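Local coordinates for probable hydrolase (Pseudomonas aeruginosa, PDB 7AL6), which is of unknown function but has an alpha/beta hydrolase fold and may be a lipolytic hydrolase, at residues L12-L17 and A67-G72; Y75-Y80 and A105-L110; K147-L152 and L205-P210; K155-Y160 and W199-R204; R179-L184 and L265-E270. One frame throughout, in Å; residues are numbered along the deposited sequence.

Interactions 1 and 2 lie on the alpha/beta hydrolase core, and interactions 3 and 4 tie together the cap-like insertion between strands 119-125 and 229-234. Interaction 5 joins that insertion back to the core. Arg204 of interaction 4 reaches Arg69 O of interaction 1 with its NH2 at 2.6 Å, and Tyr75 OH of interaction 2 meets Asp202 OD2 at the same distance. Interaction 4 is nested within the loop closed by interaction 3, their centres about 15 Å apart. A possible Ser102-His263-Asp126 triad would lie near interactions 2 and 5, whose centres are about 24 Å apart. Interactions 1, 2 and 3 also touch the second subunit.

Interaction 1: L12-L17 and A67-G72; sequences LPHIEL and AHRAEG
Ala67 docks on Ile15 and Glu16 where a core loop of the alpha/beta hydrolase fold, between strand 53-58 and helix 77-91, passes the start of strand 16-22. Ala67 N donates to Glu16 O at 3.1 Å, with an N-H...O angle of 159°. Its CB points toward the first segment and lies 4.1 Å from Ile15 CG1. Ile15 CG1 stands anti to the backbone N (chi1 -162°), and the CD1 methyl beyond it comes 3.7 Å from Ala67 O. The carbonyl oxygen of His68 lies near the same methyl. The CB of His68 points away, and its side chain packs on Glu16 of the third subunit. Arg69 meets that methyl too, with Ile15 CD1 3.8 Å from Arg69 CA. The Arg69 chain then runs extended from CG to NE. Its NH2 forms a salt bridge with Asp83 of helix 77-91, and His14 NE2 bonds to the other oxygen of that carboxylate. Asp83 thus holds both groups in place. Arg69 NH1 sits at the edge of the His14 ring, 4.5 Å from NE2. Ala70 closes the contact through one water, which accepts from Ala70 N at 2.9 Å and donates to His14 O at 3.1 Å.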
# COMPACT_ATOMS: atom_id res chain seq x y z
N LEU A 12 0.06 -0.53 14.31
CA LEU A 12 -1.35 -0.81 14.22
C LEU A 12 -1.61 -1.65 12.98
O LEU A 12 -0.76 -1.77 12.11
CB LEU A 12 -2.14 0.50 14.16
CG LEU A 12 -1.79 1.55 15.23
CD1 LEU A 12 -2.79 2.74 15.14
CD2 LEU A 12 -1.77 0.99 16.62
N PRO A 13 -2.79 -2.26 12.88
CA PRO A 13 -3.07 -3.12 11.72
C PRO A 13 -2.97 -2.38 10.42
O PRO A 13 -2.49 -2.93 9.43
CB PRO A 13 -4.50 -3.63 11.99
CG PRO A 13 -4.67 -3.54 13.50
CD PRO A 13 -3.82 -2.35 13.94
N HIS A 14 -3.33 -1.11 10.39
CA HIS A 14 -3.43 -0.38 9.14
C HIS A 14 -2.39 0.72 8.96
O HIS A 14 -2.39 1.37 7.92
CB HIS A 14 -4.82 0.27 9.06
CG HIS A 14 -5.11 1.18 10.21
ND1 HIS A 14 -5.27 0.72 11.50
CD2 HIS A 14 -5.26 2.53 10.26
CE1 HIS A 14 -5.50 1.75 12.30
NE2 HIS A 14 -5.52 2.86 11.57
N ILE A 15 -1.66 1.05 10.00
CA ILE A 15 -0.68 2.17 9.93
C ILE A 15 0.33 1.99 11.05
O ILE A 15 0.01 1.41 12.05
CB ILE A 15 -1.42 3.52 10.04
CG1 ILE A 15 -0.58 4.70 9.56
CG2 ILE A 15 -1.91 3.72 11.45
CD1 ILE A 15 -1.35 5.98 9.37
N GLU A 16 1.49 2.58 10.88
CA GLU A 16 2.55 2.57 11.89
C GLU A 16 2.69 4.00 12.40
O GLU A 16 2.92 4.87 11.60
CB GLU A 16 3.81 2.05 11.24
CG GLU A 16 4.76 1.50 12.23
CD GLU A 16 6.01 1.02 11.54
OE1 GLU A 16 6.01 -0.11 11.09
OE2 GLU A 16 6.92 1.81 11.45
N LEU A 17 2.60 4.24 13.70
CA LEU A 17 2.68 5.60 14.26
C LEU A 17 3.94 5.72 15.10
O LEU A 17 4.46 4.72 15.51
CB LEU A 17 1.47 5.90 15.13
CG LEU A 17 0.11 5.80 14.46
CD1 LEU A 17 -0.98 6.06 15.46
CD2 LEU A 17 0.01 6.74 13.29
N ALA A 67 3.67 7.52 10.14
CA ALA A 67 3.43 7.31 8.73
C ALA A 67 2.25 8.14 8.24
O ALA A 67 1.34 8.46 9.00
CB ALA A 67 3.18 5.83 8.48
N HIS A 68 2.30 8.48 6.96
CA HIS A 68 1.11 8.91 6.23
C HIS A 68 0.17 7.72 6.04
O HIS A 68 0.59 6.57 5.92
CB HIS A 68 1.49 9.48 4.85
CG HIS A 68 2.41 10.63 4.91
ND1 HIS A 68 2.18 11.73 5.70
CD2 HIS A 68 3.61 10.84 4.31
CE1 HIS A 68 3.18 12.58 5.57
NE2 HIS A 68 4.06 12.06 4.74
N ARG A 69 -1.12 8.01 6.01
CA ARG A 69 -2.11 6.98 5.74
C ARG A 69 -1.95 6.43 4.32
O ARG A 69 -1.46 7.11 3.42
CB ARG A 69 -3.53 7.54 5.88
CG ARG A 69 -3.90 8.07 7.28
CD ARG A 69 -5.43 8.17 7.42
NE ARG A 69 -5.82 8.80 8.67
CZ ARG A 69 -5.66 8.23 9.86
NH1 ARG A 69 -5.14 7.03 9.96
NH2 ARG A 69 -6.04 8.87 10.96
N ALA A 70 -2.40 5.19 4.13
CA ALA A 70 -2.40 4.58 2.80
C ALA A 70 -3.25 5.38 1.82
O ALA A 70 -4.06 6.24 2.20
CB ALA A 70 -2.90 3.14 2.88
N GLU A 71 -3.04 5.10 0.54
CA GLU A 71 -3.74 5.79 -0.54
C GLU A 71 -5.26 5.73 -0.35
O GLU A 71 -5.80 4.67 -0.02
CB GLU A 71 -3.41 5.12 -1.87
CG GLU A 71 -1.98 5.15 -2.28
CD GLU A 71 -1.70 6.26 -3.26
OE1 GLU A 71 -0.85 6.06 -4.16
OE2 GLU A 71 -2.34 7.33 -3.14
N GLY A 72 -5.94 6.83 -0.64
CA GLY A 72 -7.38 6.91 -0.54
C GLY A 72 -7.97 7.03 0.86
O GLY A 72 -9.15 7.34 0.98
O HOH W 1 -3.66 3.56 6.16

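Interaction 2: Y75-Y80 and A105-L110; sequences YLLWDY and AIVSVL
Tyr80 meets Val107 with its CB and the CD2 atom of its ring. Val107 CG2 approaches the ring obliquely, 4.2 Å from Tyr80 CD2, and lies 3.9 Å from Tyr80 CB. The two side chains cross at about a right angle. The same ring also meets that of Phe60, the planes at about 40°. The Trp78 indole carries Leu76 CB on one face, 3.7 Å above the plane and offset toward the rim. Trp78 also packs on Pro210 of the second subunit. Leu77 faces helix 103-114 and spreads over three residues. Its CD1 lies 4.0 Å from Ile106 CG2, and its CD2 touches Val107 CG2. Leu77 CB is 3.6 Å from Leu110 CD1. These contacts are all apolar. At the start of helix 77-91, Leu76 holds the N-cap position. Asp79, three residues on, accepts from Leu76 N with its OD2 at 2.8 Å and also bonds Ser74 OG. A bound PEG lies about 3 Å from the Leu77 side chain. Helix 103-114 follows a possible nucleophile elbow (GxSxG). It lies against the central sheet, with Val107 on Leu33 of strand 28-33 and Val109 on Leu124 of strand 119-125, while Leu110 packs on Phe221 of helix 215-223.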
# COMPACT_ATOMS: atom_id res chain seq x y z
N TYR A 75 -8.56 11.76 6.56
CA TYR A 75 -8.03 12.31 7.82
C TYR A 75 -9.17 13.01 8.56
O TYR A 75 -9.09 14.17 8.83
CB TYR A 75 -6.84 13.24 7.61
CG TYR A 75 -5.52 12.60 7.23
CD1 TYR A 75 -5.21 12.34 5.92
CD2 TYR A 75 -4.56 12.34 8.18
CE1 TYR A 75 -3.99 11.80 5.55
CE2 TYR A 75 -3.34 11.79 7.83
CZ TYR A 75 -3.05 11.52 6.51
OH TYR A 75 -1.87 10.99 6.16
N LEU A 76 -10.25 12.28 8.83
CA LEU A 76 -11.42 12.80 9.58
C LEU A 76 -11.19 12.60 11.07
O LEU A 76 -10.37 11.78 11.44
CB LEU A 76 -12.69 12.13 9.07
CG LEU A 76 -12.88 12.23 7.56
CD1 LEU A 76 -14.18 11.62 7.12
CD2 LEU A 76 -12.76 13.65 7.09
N LEU A 77 -11.92 13.32 11.91
CA LEU A 77 -11.70 13.33 13.37
C LEU A 77 -11.86 11.92 13.95
O LEU A 77 -11.06 11.58 14.76
CB LEU A 77 -12.67 14.32 14.02
CG LEU A 77 -12.40 15.79 13.73
CD1 LEU A 77 -13.53 16.66 14.24
CD2 LEU A 77 -11.09 16.25 14.32
N TRP A 78 -12.85 11.15 13.52
CA TRP A 78 -13.10 9.77 14.01
C TRP A 78 -12.01 8.81 13.53
O TRP A 78 -11.91 7.76 14.10
CB TRP A 78 -14.51 9.29 13.71
CG TRP A 78 -14.97 9.57 12.32
CD1 TRP A 78 -14.81 8.78 11.24
CD2 TRP A 78 -15.65 10.74 11.87
NE1 TRP A 78 -15.35 9.38 10.15
CE2 TRP A 78 -15.86 10.58 10.50
CE3 TRP A 78 -16.08 11.91 12.49
CZ2 TRP A 78 -16.51 11.54 9.74
CZ3 TRP A 78 -16.70 12.87 11.73
CH2 TRP A 78 -16.92 12.68 10.38
N ASP A 79 -11.32 9.11 12.44
CA ASP A 79 -10.17 8.32 11.94
C ASP A 79 -9.05 8.41 12.99
O ASP A 79 -8.53 7.39 13.35
CB ASP A 79 -9.71 8.78 10.55
CG ASP A 79 -10.74 8.64 9.45
OD1 ASP A 79 -11.43 7.66 9.45
OD2 ASP A 79 -10.81 9.50 8.62
N TYR A 80 -8.77 9.61 13.51
CA TYR A 80 -7.79 9.76 14.58
C TYR A 80 -8.24 9.04 15.84
O TYR A 80 -7.42 8.45 16.56
CB TYR A 80 -7.56 11.24 14.91
CG TYR A 80 -6.91 12.11 13.85
CD1 TYR A 80 -5.66 11.77 13.29
CD2 TYR A 80 -7.53 13.29 13.42
CE1 TYR A 80 -5.08 12.60 12.32
CE2 TYR A 80 -6.96 14.10 12.46
CZ TYR A 80 -5.72 13.75 11.92
OH TYR A 80 -5.17 14.56 10.96
N ALA A 105 -7.57 17.69 21.63
CA ALA A 105 -8.63 17.76 22.65
C ALA A 105 -9.97 17.42 22.04
O ALA A 105 -10.76 16.69 22.63
CB ALA A 105 -8.69 19.16 23.28
N ILE A 106 -10.19 17.85 20.80
CA ILE A 106 -11.43 17.51 20.11
C ILE A 106 -11.55 16.01 19.93
O ILE A 106 -12.63 15.42 20.15
CB ILE A 106 -11.51 18.25 18.77
CG1 ILE A 106 -11.61 19.74 19.02
CG2 ILE A 106 -12.67 17.71 17.98
CD1 ILE A 106 -11.48 20.55 17.79
N VAL A 107 -10.44 15.36 19.54
CA VAL A 107 -10.45 13.92 19.29
C VAL A 107 -10.69 13.19 20.61
O VAL A 107 -11.41 12.18 20.66
CB VAL A 107 -9.12 13.49 18.63
CG1 VAL A 107 -8.98 11.98 18.63
CG2 VAL A 107 -9.06 14.01 17.21
N SER A 108 -10.12 13.71 21.68
CA SER A 108 -10.26 13.11 22.99
C SER A 108 -11.71 13.11 23.43
O SER A 108 -12.19 12.11 24.00
CB SER A 108 -9.42 13.87 24.01
OG SER A 108 -8.04 13.76 23.77
N VAL A 109 -12.41 14.23 23.21
CA VAL A 109 -13.82 14.34 23.60
C VAL A 109 -14.67 13.36 22.82
O VAL A 109 -15.58 12.74 23.36
CB VAL A 109 -14.34 15.79 23.40
CG1 VAL A 109 -15.89 15.85 23.45
CG2 VAL A 109 -13.74 16.74 24.44
N LEU A 110 -14.40 13.22 21.52
CA LEU A 110 -15.14 12.28 20.65
C LEU A 110 -14.94 10.86 21.20
O LEU A 110 -15.90 10.18 21.34
CB LEU A 110 -14.60 12.36 19.22
CG LEU A 110 -15.04 13.56 18.40
CD1 LEU A 110 -14.61 13.40 16.96
CD2 LEU A 110 -16.54 13.77 18.48

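Interaction 3: K147-L152 and L205-P210; sequences KAQLAL and LTLPSP
Leu207 makes most of the apolar contact, reaching between Ala148, Gln149 and Leu152. Its CD2 lies 3.6 Å from Leu152 CD1 and 3.9 Å from Ala148 CB. The Leu152 and Leu207 side chains cross at about a right angle. Leu152 CG stands anti to the backbone N (chi1 -166°), which turns it toward Leu207. Pro208 adds its ring, with CD 3.6 Å from Ala148 CB. Both segments belong to the insertion between strands 119-125 and 229-234, the usual place of the cap in alpha/beta hydrolases. Here the end of helix 138-150 rests on the loop before helix 215-223. Polar groups take part through van der Waals contact. Leu207 CD1 touches the Gln149 amide, 3.5 Å from OE1, and NE2 is equally near it. The Gln149 chain is bent at the CB-CG bond (chi2 -90°), which brings CD over to that methyl. Leu207 CD2 also meets the carbonyl oxygen of Ala148 at 3.6 Å. Thr206 OG1 lies 4.0 Å from Leu152 CD1 and bonds to Ala203 O.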
# COMPACT_ATOMS: atom_id res chain seq x y z
N LYS A 147 -14.88 18.27 -5.07
CA LYS A 147 -14.10 19.13 -5.99
C LYS A 147 -12.67 19.27 -5.47
O LYS A 147 -11.78 19.14 -6.26
CB LYS A 147 -14.81 20.48 -6.17
CG LYS A 147 -15.78 20.52 -7.34
CD LYS A 147 -17.13 21.14 -7.05
CE LYS A 147 -17.24 22.61 -7.40
NZ LYS A 147 -18.65 23.06 -7.49
N ALA A 148 -12.48 19.45 -4.18
CA ALA A 148 -11.15 19.57 -3.56
C ALA A 148 -10.38 18.26 -3.78
O ALA A 148 -9.21 18.32 -4.05
CB ALA A 148 -11.28 19.92 -2.11
N GLN A 149 -11.04 17.12 -3.67
CA GLN A 149 -10.41 15.83 -3.90
C GLN A 149 -9.94 15.69 -5.35
O GLN A 149 -8.87 15.12 -5.60
CB GLN A 149 -11.38 14.69 -3.56
CG GLN A 149 -11.62 14.50 -2.07
CD GLN A 149 -10.65 13.53 -1.39
OE1 GLN A 149 -9.58 13.24 -1.90
NE2 GLN A 149 -11.04 13.04 -0.21
N LEU A 150 -10.73 16.16 -6.31
CA LEU A 150 -10.28 16.11 -7.70
C LEU A 150 -9.09 17.02 -7.94
O LEU A 150 -8.20 16.69 -8.74
CB LEU A 150 -11.42 16.51 -8.65
CG LEU A 150 -12.67 15.63 -8.74
CD1 LEU A 150 -13.65 16.23 -9.75
CD2 LEU A 150 -12.38 14.21 -9.14
N ALA A 151 -9.05 18.18 -7.27
CA ALA A 151 -7.97 19.15 -7.44
C ALA A 151 -6.73 18.85 -6.61
O ALA A 151 -5.77 19.62 -6.67
CB ALA A 151 -8.47 20.56 -7.08
N LEU A 152 -6.71 17.75 -5.86
CA LEU A 152 -5.64 17.58 -4.88
C LEU A 152 -4.32 17.19 -5.50
O LEU A 152 -3.26 17.43 -4.91
CB LEU A 152 -6.01 16.53 -3.84
CG LEU A 152 -5.12 16.55 -2.60
CD1 LEU A 152 -5.51 17.74 -1.74
CD2 LEU A 152 -5.23 15.24 -1.85
N LEU A 205 -4.40 16.57 4.36
CA LEU A 205 -4.78 17.26 5.57
C LEU A 205 -5.45 18.60 5.27
O LEU A 205 -6.05 19.18 6.18
CB LEU A 205 -3.55 17.51 6.45
CG LEU A 205 -3.03 16.23 7.13
CD1 LEU A 205 -1.70 16.39 7.76
CD2 LEU A 205 -4.04 15.74 8.17
N THR A 206 -5.31 19.12 4.04
CA THR A 206 -5.95 20.38 3.64
C THR A 206 -7.37 20.19 3.13
O THR A 206 -8.05 21.18 2.87
CB THR A 206 -5.15 21.12 2.53
OG1 THR A 206 -5.19 20.38 1.29
CG2 THR A 206 -3.74 21.29 2.93
N LEU A 207 -7.81 18.95 2.90
CA LEU A 207 -9.10 18.73 2.30
C LEU A 207 -10.19 19.14 3.29
O LEU A 207 -10.01 19.02 4.50
CB LEU A 207 -9.29 17.27 1.93
CG LEU A 207 -8.43 16.76 0.77
CD1 LEU A 207 -8.44 15.22 0.79
CD2 LEU A 207 -8.92 17.28 -0.57
N PRO A 208 -11.32 19.63 2.80
CA PRO A 208 -12.46 19.86 3.70
C PRO A 208 -13.21 18.57 3.95
O PRO A 208 -13.21 17.67 3.12
CB PRO A 208 -13.31 20.88 2.94
CG PRO A 208 -13.04 20.62 1.50
CD PRO A 208 -11.59 20.08 1.43
N SER A 209 -13.84 18.48 5.11
CA SER A 209 -14.58 17.27 5.43
C SER A 209 -15.75 17.10 4.47
O SER A 209 -16.37 18.09 4.04
CB SER A 209 -15.10 17.31 6.88
OG SER A 209 -15.85 16.13 7.12
N PRO A 210 -16.07 15.88 4.06
CA PRO A 210 -17.27 15.69 3.26
C PRO A 210 -18.56 15.80 4.07
O PRO A 210 -19.64 15.91 3.47
CB PRO A 210 -17.11 14.28 2.71
CG PRO A 210 -16.26 13.58 3.75
CD PRO A 210 -15.36 14.60 4.32

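Interaction 4: K155-Y160 and W199-R204; sequences KRKPVY and WRTDAR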
# COMPACT_ATOMS: atom_id res chain seq x y z
N LYS A 155 -1.19 19.79 -5.51
CA LYS A 155 -0.65 20.41 -4.30
C LYS A 155 0.83 20.10 -4.13
O LYS A 155 1.29 18.99 -4.44
CB LYS A 155 -1.41 19.96 -3.04
CG LYS A 155 -2.90 20.33 -2.99
CD LYS A 155 -3.17 21.59 -2.16
CE LYS A 155 -4.68 21.81 -1.97
NZ LYS A 155 -5.05 23.25 -1.97
N ARG A 156 1.55 21.08 -3.63
CA ARG A 156 2.99 21.00 -3.35
C ARG A 156 3.25 21.74 -2.04
O ARG A 156 2.43 22.55 -1.64
CB ARG A 156 3.78 21.54 -4.54
CG ARG A 156 3.43 20.86 -5.85
CD ARG A 156 4.10 19.51 -6.01
NE ARG A 156 3.89 18.93 -7.33
CZ ARG A 156 2.85 18.18 -7.66
NH1 ARG A 156 1.92 17.91 -6.76
NH2 ARG A 156 2.74 17.70 -8.88
N LYS A 157 4.35 21.40 -1.40
CA LYS A 157 4.77 21.94 -0.09
C LYS A 157 5.93 22.90 -0.29
O LYS A 157 6.72 22.66 -1.17
CB LYS A 157 5.11 20.76 0.82
CG LYS A 157 4.43 19.46 0.41
CD LYS A 157 4.07 18.52 1.51
CE LYS A 157 4.01 17.08 1.04
NZ LYS A 157 2.63 16.67 0.76
N PRO A 158 6.01 24.03 0.44
CA PRO A 158 7.14 24.93 0.36
C PRO A 158 8.47 24.32 0.81
O PRO A 158 8.46 23.47 1.61
CB PRO A 158 6.89 26.02 1.41
CG PRO A 158 5.45 25.92 1.77
CD PRO A 158 4.93 24.61 1.23
N VAL A 159 9.57 24.80 0.25
CA VAL A 159 10.91 24.37 0.62
C VAL A 159 11.63 25.56 1.23
O VAL A 159 11.56 26.67 0.69
CB VAL A 159 11.69 23.81 -0.59
CG1 VAL A 159 13.07 23.43 -0.16
CG2 VAL A 159 10.95 22.66 -1.19
N TYR A 160 12.26 25.34 2.36
CA TYR A 160 13.04 26.35 3.11
C TYR A 160 14.50 25.97 2.98
O TYR A 160 14.87 24.93 3.49
CB TYR A 160 12.58 26.44 4.57
CG TYR A 160 11.12 26.77 4.66
CD1 TYR A 160 10.69 28.08 4.62
CD2 TYR A 160 10.17 25.78 4.65
CE1 TYR A 160 9.34 28.40 4.62
CE2 TYR A 160 8.83 26.07 4.66
CZ TYR A 160 8.41 27.39 4.63
OH TYR A 160 7.08 27.66 4.64
N TRP A 199 8.14 21.27 5.92
CA TRP A 199 7.37 20.85 7.11
C TRP A 199 6.66 19.56 6.66
O TRP A 199 5.82 19.66 5.79
CB TRP A 199 6.41 21.95 7.59
CG TRP A 199 7.07 23.00 8.43
CD1 TRP A 199 7.64 24.16 8.00
CD2 TRP A 199 7.27 22.97 9.84
NE1 TRP A 199 8.17 24.85 9.05
CE2 TRP A 199 7.96 24.14 10.19
CE3 TRP A 199 6.92 22.07 10.84
CZ2 TRP A 199 8.29 24.44 11.50
CZ3 TRP A 199 7.26 22.36 12.14
CH2 TRP A 199 7.93 23.53 12.46
N ARG A 200 7.01 18.40 7.22
CA ARG A 200 6.48 17.10 6.77
C ARG A 200 4.97 17.12 6.95
O ARG A 200 4.51 17.38 8.03
CB ARG A 200 7.11 15.95 7.55
CG ARG A 200 6.58 14.58 7.17
CD ARG A 200 7.40 13.42 7.69
NE ARG A 200 6.80 12.18 7.24
CZ ARG A 200 5.75 11.62 7.79
NH1 ARG A 200 5.19 12.17 8.85
NH2 ARG A 200 5.26 10.51 7.30
N THR A 201 4.24 16.75 5.93
CA THR A 201 2.79 16.84 6.00
C THR A 201 2.17 16.06 4.85
O THR A 201 2.85 15.64 3.90
CB THR A 201 2.35 18.31 5.98
OG1 THR A 201 1.00 18.42 6.43
CG2 THR A 201 2.47 18.89 4.57
N ASP A 202 0.89 15.78 4.99
CA ASP A 202 0.12 15.09 3.97
C ASP A 202 -0.82 16.13 3.38
O ASP A 202 -1.53 16.83 4.12
CB ASP A 202 -0.62 13.91 4.58
CG ASP A 202 -1.15 12.95 3.55
OD1 ASP A 202 -1.76 13.37 2.52
OD2 ASP A 202 -1.00 11.72 3.83
N ALA A 203 -0.76 16.29 2.06
CA ALA A 203 -1.62 17.26 1.41
C ALA A 203 -3.10 16.96 1.66
O ALA A 203 -3.92 17.87 1.58
CB ALA A 203 -1.34 17.28 -0.09
N ARG A 204 -3.45 15.71 1.95
CA ARG A 204 -4.85 15.42 2.24
C ARG A 204 -5.32 16.16 3.48
O ARG A 204 -6.53 16.33 3.66
CB ARG A 204 -5.05 13.91 2.41
CG ARG A 204 -4.90 13.12 1.10
CD ARG A 204 -5.04 11.64 1.39
NE ARG A 204 -3.77 11.08 1.83
CZ ARG A 204 -3.55 9.80 2.06
NH1 ARG A 204 -4.53 8.91 1.92
NH2 ARG A 204 -2.34 9.41 2.45
O HOH W 2 1.09 14.59 0.30
O HOH W 3 7.10 23.39 4.18
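Lys157 and Thr201 meet within the cap-like insertion of the hydrolase fold, where two irregular segments run almost antiparallel, 176° apart. Lys157 lays its aliphatic chain across Thr201. With Thr201 OG1 anti to the backbone N (chi1 -164°), Thr201 CG2 meets Lys157 CD at 3.5 Å, a tight carbon pair. Lys157 NZ makes a weak hydrogen bond of 3.3 Å to Thr201 O. A water bridges nearby groups: it accepts from Lys157 NZ at 2.6 Å and from Ala203 N at 3.1 Å. Lys155 CB rests on Ala203 CB. At the other end, Tyr160 and Trp199 form an offset edge-to-face pair. The edge of Trp199 is turned toward the face of Tyr160, with the planes at 82° and Trp199 CD1 4.0 Å from Tyr160 CE2. Trp199 NE1 is bonded to Ala166 O of helix 163-172, which helps orient the indole. A second water joins Pro158 O to Trp199 N. Next along the chain from Thr201, Arg204 grips Asp202 side-on. Its NE reaches OD1 at 3.1 Å and its NH2 reaches OD2 at 3.0 Å in a salt bridge. Asp202 OD2 also bonds to Tyr75 OH. Asp202 OD1 takes a second bond, from Arg204 N at 2.9 Å. Arg204 NE and N reach it from the same face of the carboxylate. Asp202 OD1 accepting from the backbone N two residues on makes an Asx turn, which leads into the short 3-10 segment.

Interaction 5: R179-L184 and L265-E270; sequences REAAEL and LHLDDE
Asp268 O and Ala181 N are both hydrogen-bonded to one atom, Ser178 OG, just before helix 179-189. This hydroxyl ties the start of the helix to the second segment. Arg45, outside both segments, makes another such link: its NE bonds to Leu267 O, its NH2 pairs with Glu180 OE1 and its NH1 with Glu270 OE2. Those two carboxylate oxygens stand 6.5 Å apart, and Arg45 probably offsets their repulsion. Helix 179-189 belongs to the cap-like insertion of the alpha/beta hydrolase fold. Segment 265-270 belongs to the core and follows His263, the possible triad histidine. Between them Ala181 and Leu267 lie close. Ala181 CB points toward the second segment and touches Leu267 CD2 at 3.6 Å. Leu267 CG stands anti to the backbone N (chi1 179°), 3.7 Å from Ala181 CB. Leu184 and Leu267 slide past each other in opposite directions, their CD1 atoms 3.7 Å apart. Asp268 OD1 also lies against Ala181 CB, at 3.6 Å. Asp269 is the N-cap of helix 270-284, its OD1 bonded to Gly272 N.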
# COMPACT_ATOMS: atom_id res chain seq x y z
N ARG A 179 8.95 31.67 19.30
CA ARG A 179 10.07 31.18 18.46
C ARG A 179 10.51 29.82 19.00
O ARG A 179 10.68 28.93 18.20
CB ARG A 179 11.25 32.16 18.44
CG ARG A 179 12.40 31.72 17.55
CD ARG A 179 13.48 32.77 17.30
NE ARG A 179 13.01 33.86 16.47
CZ ARG A 179 13.03 33.89 15.14
NH1 ARG A 179 13.55 32.89 14.45
NH2 ARG A 179 12.54 34.93 14.52
N GLU A 180 10.61 29.68 20.32
CA GLU A 180 11.03 28.42 20.97
C GLU A 180 10.01 27.32 20.68
O GLU A 180 10.44 26.23 20.42
CB GLU A 180 11.25 28.63 22.46
CG GLU A 180 12.52 29.37 22.77
CD GLU A 180 12.87 29.43 24.24
OE1 GLU A 180 12.07 28.98 25.05
OE2 GLU A 180 13.94 29.93 24.55
N ALA A 181 8.72 27.62 20.73
CA ALA A 181 7.69 26.66 20.37
C ALA A 181 7.88 26.17 18.94
O ALA A 181 7.83 24.96 18.67
CB ALA A 181 6.30 27.29 20.54
N ALA A 182 8.08 27.10 18.01
CA ALA A 182 8.25 26.76 16.61
C ALA A 182 9.51 25.95 16.37
O ALA A 182 9.49 24.97 15.61
CB ALA A 182 8.21 28.02 15.77
N GLU A 183 10.61 26.30 17.07
CA GLU A 183 11.82 25.49 17.05
C GLU A 183 11.56 24.07 17.55
O GLU A 183 12.06 23.10 16.97
CB GLU A 183 12.92 26.15 17.91
CG GLU A 183 13.41 27.46 17.31
CD GLU A 183 14.51 28.17 18.11
OE1 GLU A 183 14.90 27.70 19.20
OE2 GLU A 183 14.95 29.23 17.62
N LEU A 184 10.88 23.93 18.69
CA LEU A 184 10.62 22.60 19.25
C LEU A 184 9.80 21.75 18.28
O LEU A 184 10.14 20.61 17.99
CB LEU A 184 9.93 22.76 20.61
CG LEU A 184 10.84 23.25 21.73
CD1 LEU A 184 10.02 23.71 22.94
CD2 LEU A 184 11.81 22.17 22.13
N LEU A 265 -0.10 27.82 24.90
CA LEU A 265 0.51 28.32 26.13
C LEU A 265 1.39 27.30 26.81
O LEU A 265 2.34 27.66 27.53
CB LEU A 265 -0.57 28.82 27.10
CG LEU A 265 -1.36 27.77 27.88
CD1 LEU A 265 -2.19 28.50 28.96
CD2 LEU A 265 -2.28 26.95 26.97
N HIS A 266 1.07 26.02 26.68
CA HIS A 266 1.81 24.89 27.30
C HIS A 266 3.19 24.71 26.65
O HIS A 266 4.01 24.10 27.25
CB HIS A 266 1.01 23.59 27.22
CG HIS A 266 0.86 23.08 25.84
ND1 HIS A 266 0.19 23.75 24.90
CD2 HIS A 266 1.33 21.98 25.25
CE1 HIS A 266 0.23 23.09 23.78
NE2 HIS A 266 0.91 22.01 23.97
N LEU A 267 3.36 25.14 25.41
CA LEU A 267 4.64 25.01 24.67
C LEU A 267 5.40 26.33 24.48
O LEU A 267 6.60 26.27 24.40
CB LEU A 267 4.31 24.41 23.31
CG LEU A 267 5.49 24.22 22.37
CD1 LEU A 267 6.37 23.10 22.86
CD2 LEU A 267 5.02 23.97 20.96
N ASP A 268 4.72 27.47 24.53
CA ASP A 268 5.33 28.78 24.22
C ASP A 268 6.50 29.07 25.15
O ASP A 268 7.50 29.49 24.67
CB ASP A 268 4.31 29.91 24.32
CG ASP A 268 3.46 29.99 23.08
OD1 ASP A 268 3.94 29.60 22.06
OD2 ASP A 268 2.33 30.38 23.19
N ASP A 269 6.38 28.79 26.43
CA ASP A 269 7.45 29.13 27.35
C ASP A 269 7.33 28.28 28.59
O ASP A 269 6.35 27.56 28.80
CB ASP A 269 7.42 30.63 27.72
CG ASP A 269 6.05 31.08 28.22
OD1 ASP A 269 5.43 30.36 29.05
OD2 ASP A 269 5.59 32.12 27.75
N GLU A 270 8.36 28.35 29.43
CA GLU A 270 8.37 27.53 30.63
C GLU A 270 7.30 27.99 31.61
O GLU A 270 6.76 27.16 32.34
CB GLU A 270 9.74 27.54 31.29
CG GLU A 270 10.78 26.67 30.57
CD GLU A 270 10.42 25.18 30.58
OE1 GLU A 270 10.02 24.66 31.65
OE2 GLU A 270 10.53 24.54 29.51